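Hypothetical protein, IPT/TIG domain protein (Bacteroides ovatus, PDB 4HW6) is of unknown function but, with an IPT/TIG domain joined to a six-bladed beta-propeller, probably serves as an auxiliary nutrient-binding protein, perhaps for carbohydrate. Local coordinates at residues A[71-76]-A[101-106]; A[130-135]-A[165-170]; A[249-254]-A[262-267]; A[285-290]-A[298-303]. One frame throughout, in Å; residues are numbered along the deposited sequence.

Contact 1 of 4, residues A[71-76]-A[101-106]; sequences CICPSK and AKFDYQ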
loop_
_atom_site.group_PDB
_atom_site.type_symbol
_atom_site.label_atom_id
_atom_site.label_comp_id
_atom_site.label_asym_id
_atom_site.label_seq_id
_atom_site.Cartn_x
_atom_site.Cartn_y
_atom_site.Cartn_z
ATOM N N CYS A 71 23.352 -14.002 21.753
ATOM C CA CYS A 71 22.973 -14.110 20.354
ATOM C C CYS A 71 22.589 -12.735 19.795
ATOM O O CYS A 71 22.553 -11.736 20.530
ATOM C CB CYS A 71 21.841 -15.138 20.183
ATOM S SG CYS A 71 20.262 -14.565 20.826
ATOM N N ILE A 72 22.374 -12.689 18.488
ATOM C CA ILE A 72 22.026 -11.461 17.787
ATOM C C ILE A 72 20.611 -11.576 17.245
ATOM O O ILE A 72 20.288 -12.509 16.484
ATOM C CB ILE A 72 23.014 -11.198 16.630
ATOM C CG1 ILE A 72 24.435 -11.032 17.172
ATOM C CG2 ILE A 72 22.626 -9.961 15.820
ATOM C CD1 ILE A 72 25.459 -10.840 16.068
ATOM N N CYS A 73 19.756 -10.635 17.629
ATOM C CA CYS A 73 18.369 -10.631 17.179
ATOM C C CYS A 73 18.285 -10.492 15.650
ATOM O O CYS A 73 18.891 -9.586 15.077
ATOM C CB CYS A 73 17.606 -9.465 17.814
ATOM S SG CYS A 73 15.847 -9.510 17.431
ATOM N N PRO A 74 17.530 -11.388 14.991
ATOM C CA PRO A 74 17.374 -11.338 13.542
ATOM C C PRO A 74 16.285 -10.347 13.135
ATOM O O PRO A 74 15.511 -9.900 13.982
ATOM C CB PRO A 74 16.908 -12.755 13.216
ATOM C CG PRO A 74 16.056 -13.107 14.380
ATOM C CD PRO A 74 16.774 -12.518 15.571
ATOM N N SER A 75 16.197 -10.021 11.856
ATOM C CA SER A 75 15.053 -9.246 11.391
ATOM C C SER A 75 13.840 -10.177 11.356
ATOM O O SER A 75 13.980 -11.406 11.384
ATOM C CB SER A 75 15.324 -8.609 10.021
ATOM O OG SER A 75 15.697 -9.590 9.085
ATOM N N LYS A 76 12.658 -9.575 11.314
ATOM C CA LYS A 76 11.381 -10.280 11.198
ATOM C C LYS A 76 11.008 -11.127 12.427
ATOM O O LYS A 76 10.218 -12.051 12.307
ATOM C CB LYS A 76 11.325 -11.150 9.925
ATOM C CG LYS A 76 11.711 -10.434 8.628
ATOM C CD LYS A 76 11.341 -11.267 7.400
ATOM C CE LYS A 76 12.525 -11.509 6.464
ATOM N NZ LYS A 76 13.404 -12.648 6.884
ATOM N N ALA A 101 8.078 -15.874 28.337
ATOM C CA ALA A 101 8.027 -14.488 27.881
ATOM C C ALA A 101 8.467 -14.412 26.414
ATOM O O ALA A 101 9.353 -15.154 25.978
ATOM C CB ALA A 101 8.893 -13.581 28.763
ATOM N N LYS A 102 7.807 -13.537 25.662
ATOM C CA LYS A 102 8.140 -13.271 24.258
ATOM C C LYS A 102 9.050 -12.041 24.161
ATOM O O LYS A 102 8.871 -11.063 24.900
ATOM C CB LYS A 102 6.872 -13.006 23.443
ATOM C CG LYS A 102 6.003 -14.229 23.176
ATOM C CD LYS A 102 4.678 -13.817 22.543
ATOM C CE LYS A 102 4.020 -14.949 21.755
ATOM N NZ LYS A 102 3.802 -16.178 22.566
ATOM N N PHE A 103 10.015 -12.090 23.244
ATOM C CA PHE A 103 10.871 -10.940 22.973
ATOM C C PHE A 103 10.041 -9.876 22.250
ATOM O O PHE A 103 9.283 -10.191 21.320
ATOM C CB PHE A 103 12.084 -11.371 22.133
ATOM C CG PHE A 103 13.089 -10.275 21.898
ATOM C CD1 PHE A 103 14.015 -9.945 22.871
ATOM C CD2 PHE A 103 13.114 -9.581 20.695
ATOM C CE1 PHE A 103 14.945 -8.930 22.669
ATOM C CE2 PHE A 103 14.047 -8.569 20.488
ATOM C CZ PHE A 103 14.958 -8.243 21.473
ATOM N N ASP A 104 10.160 -8.626 22.683
ATOM C CA ASP A 104 9.427 -7.516 22.051
ATOM C C ASP A 104 10.280 -6.930 20.931
ATOM O O ASP A 104 11.117 -6.056 21.138
ATOM C CB ASP A 104 9.035 -6.448 23.075
ATOM C CG ASP A 104 8.267 -5.277 22.456
ATOM O OD1 ASP A 104 7.910 -5.318 21.255
ATOM O OD2 ASP A 104 8.014 -4.301 23.187
ATOM N N TYR A 105 10.047 -7.437 19.734
ATOM C CA TYR A 105 10.791 -7.029 18.564
ATOM C C TYR A 105 10.325 -5.663 18.096
ATOM O O TYR A 105 9.148 -5.460 17.840
ATOM C CB TYR A 105 10.604 -8.061 17.457
ATOM C CG TYR A 105 11.280 -7.693 16.161
ATOM C CD1 TYR A 105 12.660 -7.656 16.066
ATOM C CD2 TYR A 105 10.540 -7.397 15.026
ATOM C CE1 TYR A 105 13.286 -7.324 14.875
ATOM C CE2 TYR A 105 11.161 -7.079 13.835
ATOM C CZ TYR A 105 12.532 -7.038 13.767
ATOM O OH TYR A 105 13.140 -6.710 12.578
ATOM N N GLN A 106 11.271 -4.731 18.017
ATOM C CA GLN A 106 10.995 -3.367 17.636
ATOM C C GLN A 106 11.548 -3.134 16.250
ATOM O O GLN A 106 12.602 -3.654 15.890
ATOM C CB GLN A 106 11.636 -2.390 18.611
ATOM C CG GLN A 106 11.127 -2.529 20.038
ATOM C CD GLN A 106 11.887 -1.648 21.001
ATOM O OE1 GLN A 106 13.098 -1.445 20.853
ATOM N NE2 GLN A 106 11.184 -1.128 22.000
HETATM O O HOH W 1 11.912 -6.717 10.357
#
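Three side chains carry this contact and share one first torsion: Cys73, Phe103 and Tyr105 each set the gamma atom anti to the backbone N and so reach across from one segment to the other. Cys73 (chi1 -174°) puts SG against both rings, 3.7 Å from Phe103 CE2 and 3.9 Å from Tyr105 CD1. The sulfur stands obliquely to each ring, a sulfur-aromatic contact on both counts. Tyr105 (chi1 177°) is the longer arm. Its CE1 passes 3.5 Å from the carbonyl oxygen of Pro74, a buried O that has no polar partner anywhere in the model. At the tip, Tyr105 OH comes within 3.4 Å of Ser75 CA. A water in plane at the ring's edge accepts the N-H of Lys76 (N to water 3.1 Å) and lies 2.5 Å from Tyr105 OH, so that it bridges the hydroxyl and the backbone. Ser75 OG, in the crowded position (chi1 55°), bonds weakly to the C-terminal Glu433. Tyr78 meets the Tyr105 ring edge-to-face, and Ile54 packs on Phe103. This is partly buried packing of the loop after strand 68-72 against strand 104-105, in what is probably an immunoglobulin-like (E-set) beta-sandwich, as in other IPT/TIG domains.

Contact 2 of 4, residues A[130-135]-A[165-170]; sequences GPFDDC and RHVDFV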
loop_
_atom_site.group_PDB
_atom_site.type_symbol
_atom_site.label_atom_id
_atom_site.label_comp_id
_atom_site.label_asym_id
_atom_site.label_seq_id
_atom_site.Cartn_x
_atom_site.Cartn_y
_atom_site.Cartn_z
ATOM N N GLY A 130 9.363 -6.796 -18.706
ATOM C CA GLY A 130 10.400 -7.697 -18.281
ATOM C C GLY A 130 10.243 -8.188 -16.847
ATOM O O GLY A 130 9.315 -7.789 -16.142
ATOM N N PRO A 131 11.181 -9.037 -16.417
ATOM C CA PRO A 131 11.282 -9.513 -15.040
ATOM C C PRO A 131 11.387 -8.371 -14.057
ATOM O O PRO A 131 11.861 -7.290 -14.419
ATOM C CB PRO A 131 12.595 -10.318 -15.028
ATOM C CG PRO A 131 12.853 -10.680 -16.447
ATOM C CD PRO A 131 12.251 -9.580 -17.273
ATOM N N PHE A 132 10.991 -8.624 -12.810
ATOM C CA PHE A 132 11.113 -7.641 -11.735
ATOM C C PHE A 132 12.501 -6.976 -11.712
ATOM O O PHE A 132 12.605 -5.768 -11.519
ATOM C CB PHE A 132 10.869 -8.303 -10.359
ATOM C CG PHE A 132 9.413 -8.442 -9.966
ATOM C CD1 PHE A 132 8.372 -8.295 -10.882
ATOM C CD2 PHE A 132 9.091 -8.739 -8.649
ATOM C CE1 PHE A 132 7.051 -8.428 -10.481
ATOM C CE2 PHE A 132 7.778 -8.867 -8.259
ATOM C CZ PHE A 132 6.759 -8.717 -9.173
ATOM N N ASP A 133 13.539 -7.782 -11.878
ATOM C CA ASP A 133 14.927 -7.302 -11.850
ATOM C C ASP A 133 15.416 -6.572 -13.116
ATOM O O ASP A 133 16.512 -6.016 -13.106
ATOM C CB ASP A 133 15.869 -8.468 -11.554
ATOM C CG ASP A 133 17.265 -8.002 -11.155
ATOM O OD1 ASP A 133 17.362 -7.128 -10.263
ATOM O OD2 ASP A 133 18.244 -8.495 -11.751
ATOM N N ASP A 134 14.618 -6.559 -14.181
ATOM C CA ASP A 134 15.085 -6.096 -15.499
ATOM C C ASP A 134 13.881 -5.674 -16.365
ATOM O O ASP A 134 13.550 -6.295 -17.388
ATOM C CB ASP A 134 15.890 -7.215 -16.164
ATOM C CG ASP A 134 16.883 -6.705 -17.208
ATOM O OD1 ASP A 134 16.838 -5.525 -17.593
ATOM O OD2 ASP A 134 17.708 -7.515 -17.666
ATOM N N CYS A 135 13.210 -4.628 -15.927
ATOM C CA CYS A 135 11.982 -4.178 -16.581
ATOM C C CYS A 135 12.037 -2.661 -16.751
ATOM O O CYS A 135 11.009 -1.989 -16.663
ATOM C CB CYS A 135 10.755 -4.567 -15.753
ATOM S SG CYS A 135 10.734 -3.900 -14.062
ATOM N N ARG A 165 0.478 -0.859 -17.001
ATOM C CA ARG A 165 1.386 -1.936 -16.569
ATOM C C ARG A 165 0.695 -2.965 -15.683
ATOM O O ARG A 165 -0.320 -2.673 -15.028
ATOM C CB ARG A 165 2.604 -1.365 -15.823
ATOM C CG ARG A 165 3.376 -0.280 -16.578
ATOM C CD ARG A 165 3.940 -0.757 -17.897
ATOM N NE ARG A 165 4.899 -1.856 -17.758
ATOM C CZ ARG A 165 6.225 -1.757 -17.937
ATOM N NH1 ARG A 165 6.805 -0.596 -18.240
ATOM N NH2 ARG A 165 6.987 -2.831 -17.780
ATOM N N HIS A 166 1.272 -4.157 -15.679
ATOM C CA HIS A 166 0.757 -5.298 -14.895
ATOM C C HIS A 166 1.915 -5.949 -14.151
ATOM O O HIS A 166 2.801 -6.537 -14.774
ATOM C CB HIS A 166 0.106 -6.289 -15.827
ATOM C CG HIS A 166 -0.230 -7.603 -15.196
ATOM N ND1 HIS A 166 -0.277 -8.773 -15.921
ATOM C CD2 HIS A 166 -0.529 -7.941 -13.919
ATOM C CE1 HIS A 166 -0.596 -9.777 -15.118
ATOM N NE2 HIS A 166 -0.748 -9.303 -13.893
ATOM N N VAL A 167 1.875 -5.847 -12.833
ATOM C CA VAL A 167 2.836 -6.484 -11.972
ATOM C C VAL A 167 2.276 -7.862 -11.607
ATOM O O VAL A 167 1.247 -7.962 -10.937
ATOM C CB VAL A 167 3.112 -5.660 -10.703
ATOM C CG1 VAL A 167 4.100 -6.381 -9.817
ATOM C CG2 VAL A 167 3.629 -4.251 -11.041
ATOM N N ASP A 168 2.966 -8.902 -12.059
ATOM C CA ASP A 168 2.594 -10.310 -11.868
ATOM C C ASP A 168 3.533 -10.913 -10.832
ATOM O O ASP A 168 4.683 -11.240 -11.131
ATOM C CB ASP A 168 2.715 -11.018 -13.217
ATOM C CG ASP A 168 2.419 -12.509 -13.170
ATOM O OD1 ASP A 168 2.337 -13.129 -12.088
ATOM O OD2 ASP A 168 2.317 -13.078 -14.268
ATOM N N PHE A 169 3.049 -11.086 -9.609
ATOM C CA PHE A 169 3.914 -11.549 -8.516
ATOM C C PHE A 169 4.306 -13.020 -8.640
ATOM O O PHE A 169 5.396 -13.414 -8.217
ATOM C CB PHE A 169 3.254 -11.278 -7.157
ATOM C CG PHE A 169 3.270 -9.834 -6.739
ATOM C CD1 PHE A 169 2.308 -8.946 -7.200
ATOM C CD2 PHE A 169 4.243 -9.350 -5.877
ATOM C CE1 PHE A 169 2.301 -7.614 -6.822
ATOM C CE2 PHE A 169 4.228 -8.020 -5.477
ATOM C CZ PHE A 169 3.267 -7.140 -5.953
ATOM N N VAL A 170 3.418 -13.844 -9.209
ATOM C CA VAL A 170 3.676 -15.282 -9.320
ATOM C C VAL A 170 4.858 -15.493 -10.270
ATOM O O VAL A 170 5.770 -16.260 -9.976
ATOM C CB VAL A 170 2.430 -16.050 -9.819
ATOM C CG1 VAL A 170 2.765 -17.484 -10.247
ATOM C CG2 VAL A 170 1.352 -16.047 -8.738
HETATM O O HOH W 2 9.642 -0.246 -18.184
#
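Arg165 NH2 is the best-held polar atom here, gripped by two backbone carbonyls, Leu128 O and Val174 O. NE donates to Asp175 O, and NH1 to a water lying in the guanidinium plane, 2.9 Å from Arg165 NH1, which also bonds to Cys135 O, one of several acceptors within its reach. Three successive bends of about -60° along the side chain coil the group back to these oxygens. It ties together one blade of the beta-propeller, in which strand 173-177 separates edge strand 130-131 from strand 164-168. Leaving the edge strand, the chain makes a type I turn from Pro131 to Asp134, closed by a bond from Asp134 N to Pro131 O. That turn carries Phe132, whose CG is anti to the carbonyl carbon (chi1 -83°), so the ring extends over the intervening strand 173-177, against Val174. It crosses Val167 at about a right angle, CZ 3.6 Å from Val167 CG1, and CE1 sits 3.7 Å from Asp168 O. Leu115 and Phe114 of strand 109-115 also pack on Phe132. The CZ edge of Phe132 meets the face of Phe169 in a T-shaped pair, planes at 88°, with Phe132 CZ 4.2 Å from Phe169 CD2.

Contact 3 of 4, residues A[249-254]-A[262-267]; sequences HAMISS and LTEEEV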
loop_
_atom_site.group_PDB
_atom_site.type_symbol
_atom_site.label_atom_id
_atom_site.label_comp_id
_atom_site.label_asym_id
_atom_site.label_seq_id
_atom_site.Cartn_x
_atom_site.Cartn_y
_atom_site.Cartn_z
ATOM N N HIS A 249 -19.030 18.931 -16.472
ATOM C CA HIS A 249 -20.292 18.764 -15.751
ATOM C C HIS A 249 -19.989 18.738 -14.232
ATOM O O HIS A 249 -19.117 17.981 -13.769
ATOM C CB HIS A 249 -20.961 17.480 -16.258
ATOM C CG HIS A 249 -21.274 17.546 -17.718
ATOM N ND1 HIS A 249 -22.373 18.219 -18.196
ATOM C CD2 HIS A 249 -20.565 17.152 -18.804
ATOM C CE1 HIS A 249 -22.366 18.171 -19.524
ATOM N NE2 HIS A 249 -21.276 17.535 -19.915
ATOM N N ALA A 250 -20.699 19.561 -13.469
ATOM C CA ALA A 250 -20.485 19.616 -12.000
ATOM C C ALA A 250 -21.424 18.640 -11.291
ATOM O O ALA A 250 -22.463 19.047 -10.751
ATOM C CB ALA A 250 -20.721 21.032 -11.477
HETATM N N MSE A 251 -21.019 17.380 -11.257
HETATM C CA MSE A 251 -21.876 16.318 -10.735
HETATM C C MSE A 251 -21.137 15.007 -10.686
HETATM O O MSE A 251 -20.034 14.864 -11.260
HETATM C CB MSE A 251 -23.134 16.167 -11.626
HETATM C CG MSE A 251 -22.823 15.731 -13.063
HETATM SE SE MSE A 251 -24.313 16.003 -14.275
HETATM C CE MSE A 251 -24.596 17.908 -14.056
ATOM N N ILE A 252 -21.722 14.055 -9.953
ATOM C CA ILE A 252 -21.317 12.678 -10.047
ATOM C C ILE A 252 -22.386 11.953 -10.873
ATOM O O ILE A 252 -23.582 12.089 -10.633
ATOM C CB ILE A 252 -21.202 12.024 -8.666
ATOM C CG1 ILE A 252 -20.156 12.767 -7.838
ATOM C CG2 ILE A 252 -20.868 10.527 -8.782
ATOM C CD1 ILE A 252 -20.155 12.357 -6.372
ATOM N N SER A 253 -21.903 11.157 -11.823
ATOM C CA SER A 253 -22.724 10.338 -12.678
ATOM C C SER A 253 -22.492 8.876 -12.329
ATOM O O SER A 253 -21.505 8.538 -11.638
ATOM C CB SER A 253 -22.351 10.574 -14.158
ATOM O OG SER A 253 -22.480 11.956 -14.538
ATOM N N SER A 254 -23.329 7.991 -12.854
ATOM C CA SER A 254 -23.055 6.560 -12.751
ATOM C C SER A 254 -23.512 5.768 -13.954
ATOM O O SER A 254 -24.430 6.169 -14.687
ATOM C CB SER A 254 -23.729 5.937 -11.519
ATOM O OG SER A 254 -25.133 5.898 -11.669
ATOM N N LEU A 262 -27.839 4.434 -17.022
ATOM C CA LEU A 262 -27.045 5.618 -16.818
ATOM C C LEU A 262 -27.838 6.612 -15.978
ATOM O O LEU A 262 -29.014 6.856 -16.253
ATOM C CB LEU A 262 -26.729 6.255 -18.161
ATOM C CG LEU A 262 -25.706 5.500 -18.990
ATOM C CD1 LEU A 262 -25.974 5.584 -20.491
ATOM C CD2 LEU A 262 -24.317 6.011 -18.641
ATOM N N THR A 263 -27.192 7.163 -14.962
ATOM C CA THR A 263 -27.775 8.242 -14.176
ATOM C C THR A 263 -26.823 9.407 -14.328
ATOM O O THR A 263 -25.743 9.400 -13.744
ATOM C CB THR A 263 -27.904 7.821 -12.704
ATOM O OG1 THR A 263 -28.726 6.645 -12.631
ATOM C CG2 THR A 263 -28.527 8.944 -11.849
ATOM N N GLU A 264 -27.215 10.395 -15.132
ATOM C CA GLU A 264 -26.319 11.505 -15.399
ATOM C C GLU A 264 -25.998 12.294 -14.132
ATOM O O GLU A 264 -24.859 12.679 -13.918
ATOM C CB GLU A 264 -26.905 12.435 -16.468
ATOM C CG GLU A 264 -25.919 13.503 -16.876
ATOM C CD GLU A 264 -26.317 14.299 -18.102
ATOM O OE1 GLU A 264 -27.459 14.138 -18.586
ATOM O OE2 GLU A 264 -25.477 15.126 -18.552
ATOM N N GLU A 265 -27.011 12.574 -13.314
ATOM C CA GLU A 265 -26.824 13.383 -12.127
ATOM C C GLU A 265 -27.213 12.598 -10.875
ATOM O O GLU A 265 -28.346 12.718 -10.388
ATOM C CB GLU A 265 -27.669 14.650 -12.261
ATOM C CG GLU A 265 -27.326 15.724 -11.240
ATOM C CD GLU A 265 -28.207 16.947 -11.397
ATOM O OE1 GLU A 265 -28.186 17.564 -12.480
ATOM O OE2 GLU A 265 -28.914 17.292 -10.437
ATOM N N GLU A 266 -26.292 11.782 -10.357
ATOM C CA GLU A 266 -26.496 11.151 -9.035
ATOM C C GLU A 266 -26.597 12.260 -7.994
ATOM O O GLU A 266 -27.472 12.221 -7.136
ATOM C CB GLU A 266 -25.373 10.179 -8.676
ATOM C CG GLU A 266 -25.367 8.888 -9.503
ATOM C CD GLU A 266 -26.344 7.846 -8.999
ATOM O OE1 GLU A 266 -27.038 8.101 -7.984
ATOM O OE2 GLU A 266 -26.421 6.744 -9.613
ATOM N N VAL A 267 -25.702 13.245 -8.077
ATOM C CA VAL A 267 -25.773 14.439 -7.229
ATOM C C VAL A 267 -24.976 15.557 -7.859
ATOM O O VAL A 267 -24.008 15.297 -8.567
ATOM C CB VAL A 267 -25.252 14.127 -5.791
ATOM C CG1 VAL A 267 -23.743 13.955 -5.761
ATOM C CG2 VAL A 267 -25.729 15.183 -4.790
HETATM O O HOH W 3 -26.843 4.335 -13.118
#
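Backbone bonds come first. Ser254 and Thr263 form an antiparallel hydrogen-bonded pair, with Ser254 N to Thr263 O and Thr263 N to Ser254 O both 2.9 Å. Ile252 N gives a nearly straight bond to Val267 O, 2.9 Å and 160° at the hydrogen, while Glu266 N reaches Ile252 O at 2.7 Å but more bent, 134°. Glu266 and Val267 thus both face Ile252, a classic beta bulge in this hairpin of the propeller, and the register slips by two residues. Two serine hydroxyls add bonds beside the bulge. Ser253 OG, anti to its carbonyl carbon, donates in plane to a lone pair of Glu264 O at 2.6 Å. Ser254 OG instead donates to the anti lone pair of Glu266 OE2, also at 2.6 Å, and accepts from a water that bridges to Thr263 OG1. Glu266 bends at chi2 (-82°) to bring OE2 there, and Lys241 forms a salt bridge to it. At Glu266 an alanine would take away this acceptor, and would probably loosen the hold on Ser254 OG. Among apolar contacts, Ile252 and Val267 lie side by side, touching through CD1 and CG1. Selenomethionine Met251 lays SE 3.4 Å from Glu264 O and also touches Glu264 CG.

Contact 4 of 4, residues A[285-290]-A[298-303]; sequences DWAYII and YRVDYN. With EDO (1,2-ethanediol), chain F.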
loop_
_atom_site.group_PDB
_atom_site.type_symbol
_atom_site.label_atom_id
_atom_site.label_comp_id
_atom_site.label_asym_id
_atom_site.label_seq_id
_atom_site.Cartn_x
_atom_site.Cartn_y
_atom_site.Cartn_z
ATOM N N ASP A 285 -21.007 2.882 2.777
ATOM C CA ASP A 285 -21.876 3.872 3.380
ATOM C C ASP A 285 -21.654 5.275 2.813
ATOM O O ASP A 285 -22.541 6.132 2.896
ATOM C CB ASP A 285 -21.696 3.906 4.908
ATOM C CG ASP A 285 -22.203 2.654 5.600
ATOM O OD1 ASP A 285 -22.893 1.848 4.961
ATOM O OD2 ASP A 285 -21.913 2.478 6.802
ATOM N N TRP A 286 -20.457 5.503 2.286
ATOM C CA TRP A 286 -20.049 6.794 1.787
ATOM C C TRP A 286 -18.755 6.659 1.002
ATOM O O TRP A 286 -18.117 5.619 1.049
ATOM C CB TRP A 286 -19.884 7.795 2.925
ATOM C CG TRP A 286 -18.983 7.382 4.054
ATOM C CD1 TRP A 286 -19.366 6.802 5.215
ATOM C CD2 TRP A 286 -17.555 7.565 4.142
ATOM N NE1 TRP A 286 -18.270 6.589 6.033
ATOM C CE2 TRP A 286 -17.152 7.066 5.407
ATOM C CE3 TRP A 286 -16.598 8.139 3.309
ATOM C CZ2 TRP A 286 -15.827 7.101 5.847
ATOM C CZ3 TRP A 286 -15.236 8.172 3.760
ATOM C CH2 TRP A 286 -14.891 7.641 5.018
ATOM N N ALA A 287 -18.422 7.699 0.249
ATOM C CA ALA A 287 -17.165 7.765 -0.515
ATOM C C ALA A 287 -16.448 9.062 -0.204
ATOM O O ALA A 287 -17.077 10.051 0.098
ATOM C CB ALA A 287 -17.442 7.692 -2.015
ATOM N N TYR A 288 -15.135 9.068 -0.341
ATOM C CA TYR A 288 -14.397 10.304 -0.483
ATOM C C TYR A 288 -14.319 10.727 -1.939
ATOM O O TYR A 288 -14.167 9.899 -2.848
ATOM C CB TYR A 288 -12.982 10.188 0.074
ATOM C CG TYR A 288 -12.864 10.248 1.584
ATOM C CD1 TYR A 288 -13.569 11.170 2.340
ATOM C CD2 TYR A 288 -12.028 9.382 2.252
ATOM C CE1 TYR A 288 -13.447 11.210 3.740
ATOM C CE2 TYR A 288 -11.896 9.407 3.633
ATOM C CZ TYR A 288 -12.602 10.316 4.374
ATOM O OH TYR A 288 -12.503 10.344 5.742
ATOM N N ILE A 289 -14.411 12.029 -2.140
ATOM C CA ILE A 289 -14.115 12.672 -3.386
ATOM C C ILE A 289 -12.862 13.523 -3.199
ATOM O O ILE A 289 -12.882 14.562 -2.489
ATOM C CB ILE A 289 -15.255 13.599 -3.852
ATOM C CG1 ILE A 289 -16.628 12.919 -3.761
ATOM C CG2 ILE A 289 -14.977 14.095 -5.275
ATOM C CD1 ILE A 289 -17.776 13.908 -3.855
ATOM N N ILE A 290 -11.760 13.056 -3.783
ATOM C CA ILE A 290 -10.512 13.781 -3.753
ATOM C C ILE A 290 -10.505 14.822 -4.861
ATOM O O ILE A 290 -10.656 14.464 -6.032
ATOM C CB ILE A 290 -9.304 12.857 -3.884
ATOM C CG1 ILE A 290 -9.354 11.733 -2.822
ATOM C CG2 ILE A 290 -8.024 13.676 -3.730
ATOM C CD1 ILE A 290 -8.244 10.707 -2.976
ATOM N N TYR A 298 -13.592 15.788 -0.043
ATOM C CA TYR A 298 -14.976 15.843 0.391
ATOM C C TYR A 298 -15.472 14.430 0.643
ATOM O O TYR A 298 -14.870 13.437 0.181
ATOM C CB TYR A 298 -15.860 16.442 -0.711
ATOM C CG TYR A 298 -15.859 17.938 -0.908
ATOM C CD1 TYR A 298 -14.685 18.650 -1.091
ATOM C CD2 TYR A 298 -17.065 18.636 -1.002
ATOM C CE1 TYR A 298 -14.703 20.025 -1.339
ATOM C CE2 TYR A 298 -17.083 20.005 -1.233
ATOM C CZ TYR A 298 -15.888 20.696 -1.402
ATOM O OH TYR A 298 -15.925 22.067 -1.664
ATOM N N ARG A 299 -16.596 14.348 1.355
ATOM C CA ARG A 299 -17.305 13.082 1.542
ATOM C C ARG A 299 -18.712 13.171 0.946
ATOM O O ARG A 299 -19.410 14.182 1.108
ATOM C CB ARG A 299 -17.375 12.731 3.037
ATOM C CG ARG A 299 -18.374 11.628 3.393
ATOM C CD ARG A 299 -18.082 11.005 4.740
ATOM N NE ARG A 299 -19.257 10.406 5.351
ATOM C CZ ARG A 299 -19.259 9.820 6.548
ATOM N NH1 ARG A 299 -18.143 9.756 7.248
ATOM N NH2 ARG A 299 -20.375 9.309 7.054
ATOM N N VAL A 300 -19.142 12.090 0.300
ATOM C CA VAL A 300 -20.508 11.965 -0.220
ATOM C C VAL A 300 -21.150 10.716 0.397
ATOM O O VAL A 300 -20.639 9.600 0.278
ATOM C CB VAL A 300 -20.549 11.970 -1.756
ATOM C CG1 VAL A 300 -19.665 10.872 -2.355
ATOM C CG2 VAL A 300 -22.002 11.877 -2.219
ATOM N N ASP A 301 -22.233 10.915 1.127
ATOM C CA ASP A 301 -22.929 9.828 1.788
ATOM C C ASP A 301 -23.860 9.092 0.830
ATOM O O ASP A 301 -24.417 9.692 -0.094
ATOM C CB ASP A 301 -23.746 10.362 2.972
ATOM C CG ASP A 301 -22.869 10.842 4.141
ATOM O OD1 ASP A 301 -21.844 10.220 4.429
ATOM O OD2 ASP A 301 -23.227 11.839 4.787
ATOM N N TYR A 302 -24.014 7.793 1.078
ATOM C CA TYR A 302 -24.905 6.913 0.316
ATOM C C TYR A 302 -26.069 6.495 1.191
ATOM O O TYR A 302 -25.867 5.973 2.290
ATOM C CB TYR A 302 -24.124 5.694 -0.207
ATOM C CG TYR A 302 -24.954 4.702 -0.966
ATOM C CD1 TYR A 302 -25.367 4.966 -2.265
ATOM C CD2 TYR A 302 -25.310 3.489 -0.401
ATOM C CE1 TYR A 302 -26.130 4.067 -2.965
ATOM C CE2 TYR A 302 -26.069 2.570 -1.097
ATOM C CZ TYR A 302 -26.474 2.860 -2.388
ATOM O OH TYR A 302 -27.234 1.933 -3.060
ATOM N N ASN A 303 -27.292 6.753 0.719
ATOM C CA ASN A 303 -28.493 6.336 1.428
ATOM C C ASN A 303 -28.898 4.986 0.882
ATOM O O ASN A 303 -29.306 4.882 -0.276
ATOM C CB ASN A 303 -29.625 7.350 1.225
ATOM C CG ASN A 303 -30.916 6.959 1.948
ATOM O OD1 ASN A 303 -31.350 5.798 1.934
ATOM N ND2 ASN A 303 -31.540 7.939 2.585
HETATM C C1 EDO F . -17.774 4.559 8.864
HETATM O O1 EDO F . -18.327 5.871 8.697
HETATM C C2 EDO F . -18.464 3.573 7.928
HETATM O O2 EDO F . -19.890 3.664 8.066
HETATM O O HOH W 4 -25.444 4.031 4.248
#
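The guanidinium of Arg299 lies flat on the indole of Trp286, planes 4° apart and CZ 3.3 Å from the centroid of the five-membered ring, a cation-pi stack. Its extended chain slides Arg299 CD over the six-membered ring, a CH-pi contact. Asp301 holds the guanidinium flat: its OD1, on the syn lone pair, takes Arg299 NE at 2.8 Å in plane. Trp286 CG takes the crowded position (chi1 54°), which leads the ring's rim over Tyr288, with Trp286 CZ3 3.3 Å above the centre of that ring's plane. Trp286 NE1 donates to O1 of an ethanediol, 2.8 Å away and probably from the crystallisation liquor. At Trp286 a leucine lacks the flat platform and the N-H, and would probably leave the Arg299 guanidinium less firmly placed. Ala287, Ile289 and Val300 pack on the opposite face. Four backbone bonds join the strands and a fifth, Tyr302 N to Asp285 O, follows past their ends. In this four-stranded propeller blade, strand 276-280 flanks the first strand and 313-315 the second.

Contact 1 stands apart in the IPT/TIG domain, about 43 Å or more between centres from contacts 3 and 4, while contacts 2 to 4 belong to the propeller. Contacts 2 and 4 are buried; contacts 1 and 3 are only partly so. Contacts 1 and 2 join segments without direct backbone pairing, relying on aromatic and sulfur packing and a bridging water, whereas contacts 3 and 4 are hairpins paired by main-chain bonds. Contact 3, the farthest from the chain's centre (about 30 Å between centres), adds hydroxyl and carboxylate bonds round its bulge; contact 4 keeps regular register and stacks a cation on an indole. No two share a strand, but these separate hairpins touch, Ile252 CD1 to Ile289 CD1 at 3.8 Å.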